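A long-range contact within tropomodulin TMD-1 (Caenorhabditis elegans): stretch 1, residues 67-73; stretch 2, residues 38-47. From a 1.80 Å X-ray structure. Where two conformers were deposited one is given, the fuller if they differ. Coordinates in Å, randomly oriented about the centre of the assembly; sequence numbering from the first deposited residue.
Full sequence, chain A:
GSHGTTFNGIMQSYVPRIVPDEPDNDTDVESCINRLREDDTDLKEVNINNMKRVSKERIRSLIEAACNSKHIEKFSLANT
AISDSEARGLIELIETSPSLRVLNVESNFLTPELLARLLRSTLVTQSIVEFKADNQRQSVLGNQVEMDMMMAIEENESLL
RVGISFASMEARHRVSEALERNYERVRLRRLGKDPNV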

# COMPACT_ATOMS: atom_id res chain seq x y z
N CYS A 67 6.88 -5.03 -9.79
CA CYS A 67 5.79 -5.84 -10.34
C CYS A 67 6.26 -7.20 -10.83
O CYS A 67 5.47 -8.14 -10.92
CB CYS A 67 5.12 -5.11 -11.51
SG CYS A 67 4.25 -3.61 -11.03
N ASN A 68 7.55 -7.31 -11.14
CA ASN A 68 8.11 -8.57 -11.62
C ASN A 68 8.54 -9.52 -10.51
O ASN A 68 8.86 -10.68 -10.76
CB ASN A 68 9.31 -8.27 -12.53
CG ASN A 68 8.93 -7.41 -13.71
OD1 ASN A 68 8.10 -7.80 -14.53
ND2 ASN A 68 9.53 -6.23 -13.80
N SER A 69 8.53 -9.03 -9.27
CA SER A 69 8.92 -9.84 -8.13
C SER A 69 7.76 -10.54 -7.43
O SER A 69 6.77 -9.91 -7.07
CB SER A 69 9.67 -8.99 -7.11
OG SER A 69 9.81 -9.70 -5.89
N LYS A 70 7.89 -11.85 -7.23
CA LYS A 70 6.86 -12.60 -6.54
C LYS A 70 7.36 -12.88 -5.12
O LYS A 70 6.81 -13.72 -4.41
CB LYS A 70 6.56 -13.91 -7.26
CG LYS A 70 7.77 -14.81 -7.50
CD LYS A 70 7.35 -16.09 -8.22
CE LYS A 70 8.55 -16.92 -8.62
NZ LYS A 70 9.38 -17.32 -7.45
N HIS A 71 8.38 -12.14 -4.72
CA HIS A 71 8.98 -12.31 -3.40
C HIS A 71 8.91 -11.09 -2.50
O HIS A 71 8.87 -11.22 -1.28
CB HIS A 71 10.44 -12.74 -3.57
CG HIS A 71 10.60 -14.00 -4.37
ND1 HIS A 71 10.31 -15.25 -3.86
CD2 HIS A 71 11.00 -14.20 -5.65
CE1 HIS A 71 10.52 -16.16 -4.79
NE2 HIS A 71 10.93 -15.55 -5.88
N ILE A 72 8.89 -9.89 -3.08
CA ILE A 72 8.85 -8.68 -2.27
C ILE A 72 7.71 -8.72 -1.25
O ILE A 72 6.57 -9.02 -1.60
CB ILE A 72 8.73 -7.42 -3.15
CG1 ILE A 72 8.74 -6.17 -2.27
CG2 ILE A 72 7.48 -7.50 -4.02
CD1 ILE A 72 8.81 -4.86 -3.05
N GLU A 73 8.04 -8.43 0.00
CA GLU A 73 7.08 -8.45 1.09
C GLU A 73 6.80 -7.08 1.68
O GLU A 73 5.71 -6.83 2.21
CB GLU A 73 7.58 -9.37 2.21
CG GLU A 73 7.53 -10.85 1.85
CD GLU A 73 8.17 -11.73 2.90
OE1 GLU A 73 8.26 -11.31 4.07
OE2 GLU A 73 8.58 -12.86 2.55
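Stretch 2, residues 38-47: EDDTDLKEVN

The most unusual feature of this contact is a buried serine that joins the two loops through a single water. S69 OG accepts hydrogen bonds from two backbone amides of its own stretch, H71 N at 3.1 Å and I72 N at 3.0 Å, and donates its proton to water 1, with S69 OG 2.7 Å from the water oxygen. That water donates in turn to two carbonyls of stretch 2, D40 O at 2.6 Å and L43 O at 2.8 Å, so the hydroxyl and the water together serve peptide groups on both stretches.

Stretch 1 contains no regular helix or strand across the contact. Stretch 2 begins where E38 leaves helical phi/psi, passes through D39 with positive phi and psi (55/49), turns through D40 to K44, and becomes a strand at E45 to N47. The two stretches run in the same sense: the CA of D39 lies 4.3 Å from the CA of S69, and the CA of K44 lies 4.2 Å from the CA of I72. Between these two close points stretch 2 spends five steps and stretch 1 three, and the extra residues of stretch 2 form a bulge. Inside it D40 OD1 accepts from D42 N at 2.7 Å and from L43 N at 2.9 Å, bonds that brace the turn.

Two direct hydrogen bonds join the stretches. At the first, K70 N donates to D39 OD1 at 2.8 Å, with an angle of 163° at the hydrogen. The CA-to-CB bond of D39 points sideways, but with chi1 at t the carboxylate comes nearer to stretch 1; its OD1 also lies 3.2 Å from S69 CA. The lysine side chain follows the same acid, with K70 CE 3.2 Å from D39 OD2 and a long salt bridge of 3.7 Å from K70 NZ to D39 OD2. At the second, E73 N donates to K44 O at 2.7 Å and 158°, just as stretch 2 enters its strand.

Between these bonds the CA-to-CB bond of H71 points toward stretch 2, and its imidazole packs against the bulge. T41 CA sits over one face, 3.6 Å from the centroid of the H71 ring and 16° off its normal, a CH-pi contact made by a backbone carbon. H71 CD2 also approaches D39 OD1 at 3.2 Å and D40 O at 3.6 Å. The K44 side chain, m at chi1 and chi2, runs back along stretch 1: its CD lies 3.1 Å from H71 O, its CE 4.0 Å from H71 CB, and its NZ forms a long salt bridge of 3.8 Å with E73 OE2.

The CA-to-CB bond of I72 points away from stretch 2, yet its extended t,t side chain still brings CD1 to 4.2 Å from V46 CG2, an apolar contact with a strand residue. In all, the two stretches bury 530 Å², both sides summed.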

# COMPACT_ATOMS: atom_id res chain seq x y z
N GLU A 38 14.65 -9.10 -12.03
CA GLU A 38 15.07 -10.49 -12.19
C GLU A 38 14.36 -11.40 -11.19
O GLU A 38 14.70 -12.57 -11.06
CB GLU A 38 16.59 -10.59 -12.01
CG GLU A 38 17.37 -9.70 -12.97
CD GLU A 38 18.87 -9.83 -12.79
OE1 GLU A 38 19.36 -9.62 -11.66
OE2 GLU A 38 19.57 -10.12 -13.79
N ASP A 39 13.39 -10.84 -10.48
CA ASP A 39 12.61 -11.59 -9.50
C ASP A 39 13.50 -12.26 -8.46
O ASP A 39 13.36 -13.45 -8.16
CB ASP A 39 11.74 -12.62 -10.23
CG ASP A 39 10.76 -13.31 -9.31
OD1 ASP A 39 10.31 -12.68 -8.33
OD2 ASP A 39 10.43 -14.49 -9.56
N ASP A 40 14.42 -11.48 -7.90
CA ASP A 40 15.35 -11.95 -6.87
C ASP A 40 14.58 -12.60 -5.72
O ASP A 40 13.72 -11.97 -5.11
CB ASP A 40 16.17 -10.77 -6.36
CG ASP A 40 17.27 -11.20 -5.42
OD1 ASP A 40 16.97 -11.63 -4.29
OD2 ASP A 40 18.45 -11.09 -5.82
N THR A 41 14.91 -13.86 -5.43
CA THR A 41 14.23 -14.60 -4.37
C THR A 41 14.53 -14.13 -2.95
O THR A 41 13.78 -14.44 -2.02
CB THR A 41 14.57 -16.11 -4.46
OG1 THR A 41 13.86 -16.81 -3.43
CG2 THR A 41 16.06 -16.32 -4.29
N ASP A 42 15.61 -13.37 -2.78
CA ASP A 42 16.01 -12.91 -1.45
C ASP A 42 15.63 -11.47 -1.11
O ASP A 42 15.61 -11.10 0.07
CB ASP A 42 17.52 -13.10 -1.28
CG ASP A 42 17.97 -14.50 -1.63
OD1 ASP A 42 18.83 -14.65 -2.51
OD2 ASP A 42 17.45 -15.46 -1.01
N LEU A 43 15.35 -10.66 -2.12
CA LEU A 43 14.97 -9.27 -1.87
C LEU A 43 13.50 -9.23 -1.43
O LEU A 43 12.60 -9.25 -2.27
CB LEU A 43 15.17 -8.43 -3.13
CG LEU A 43 14.84 -6.94 -3.03
CD1 LEU A 43 15.55 -6.32 -1.83
CD2 LEU A 43 15.26 -6.24 -4.31
N LYS A 44 13.29 -9.17 -0.12
CA LYS A 44 11.95 -9.15 0.45
C LYS A 44 11.50 -7.77 0.91
O LYS A 44 10.30 -7.50 1.03
CB LYS A 44 11.87 -10.11 1.64
CG LYS A 44 12.31 -11.53 1.34
CD LYS A 44 11.43 -12.17 0.28
CE LYS A 44 11.87 -13.61 0.02
NZ LYS A 44 11.84 -14.43 1.26
N GLU A 45 12.46 -6.90 1.20
CA GLU A 45 12.14 -5.56 1.65
C GLU A 45 12.90 -4.48 0.90
O GLU A 45 14.12 -4.54 0.76
CB GLU A 45 12.40 -5.42 3.16
CG GLU A 45 12.38 -3.97 3.65
CD GLU A 45 12.22 -3.83 5.15
OE1 GLU A 45 12.86 -4.60 5.89
OE2 GLU A 45 11.46 -2.93 5.59
N VAL A 46 12.15 -3.50 0.40
CA VAL A 46 12.72 -2.37 -0.31
C VAL A 46 12.20 -1.15 0.43
O VAL A 46 11.00 -0.92 0.50
CB VAL A 46 12.24 -2.32 -1.78
CG1 VAL A 46 12.77 -1.06 -2.45
CG2 VAL A 46 12.72 -3.54 -2.52
N ASN A 47 13.12 -0.38 1.01
CA ASN A 47 12.75 0.79 1.77
C ASN A 47 13.50 2.01 1.26
O ASN A 47 14.72 2.10 1.42
CB ASN A 47 13.08 0.57 3.25
CG ASN A 47 12.53 1.66 4.15
OD1 ASN A 47 12.58 2.84 3.82
ND2 ASN A 47 12.01 1.26 5.30
O HOH W 1 12.35 -9.72 -4.99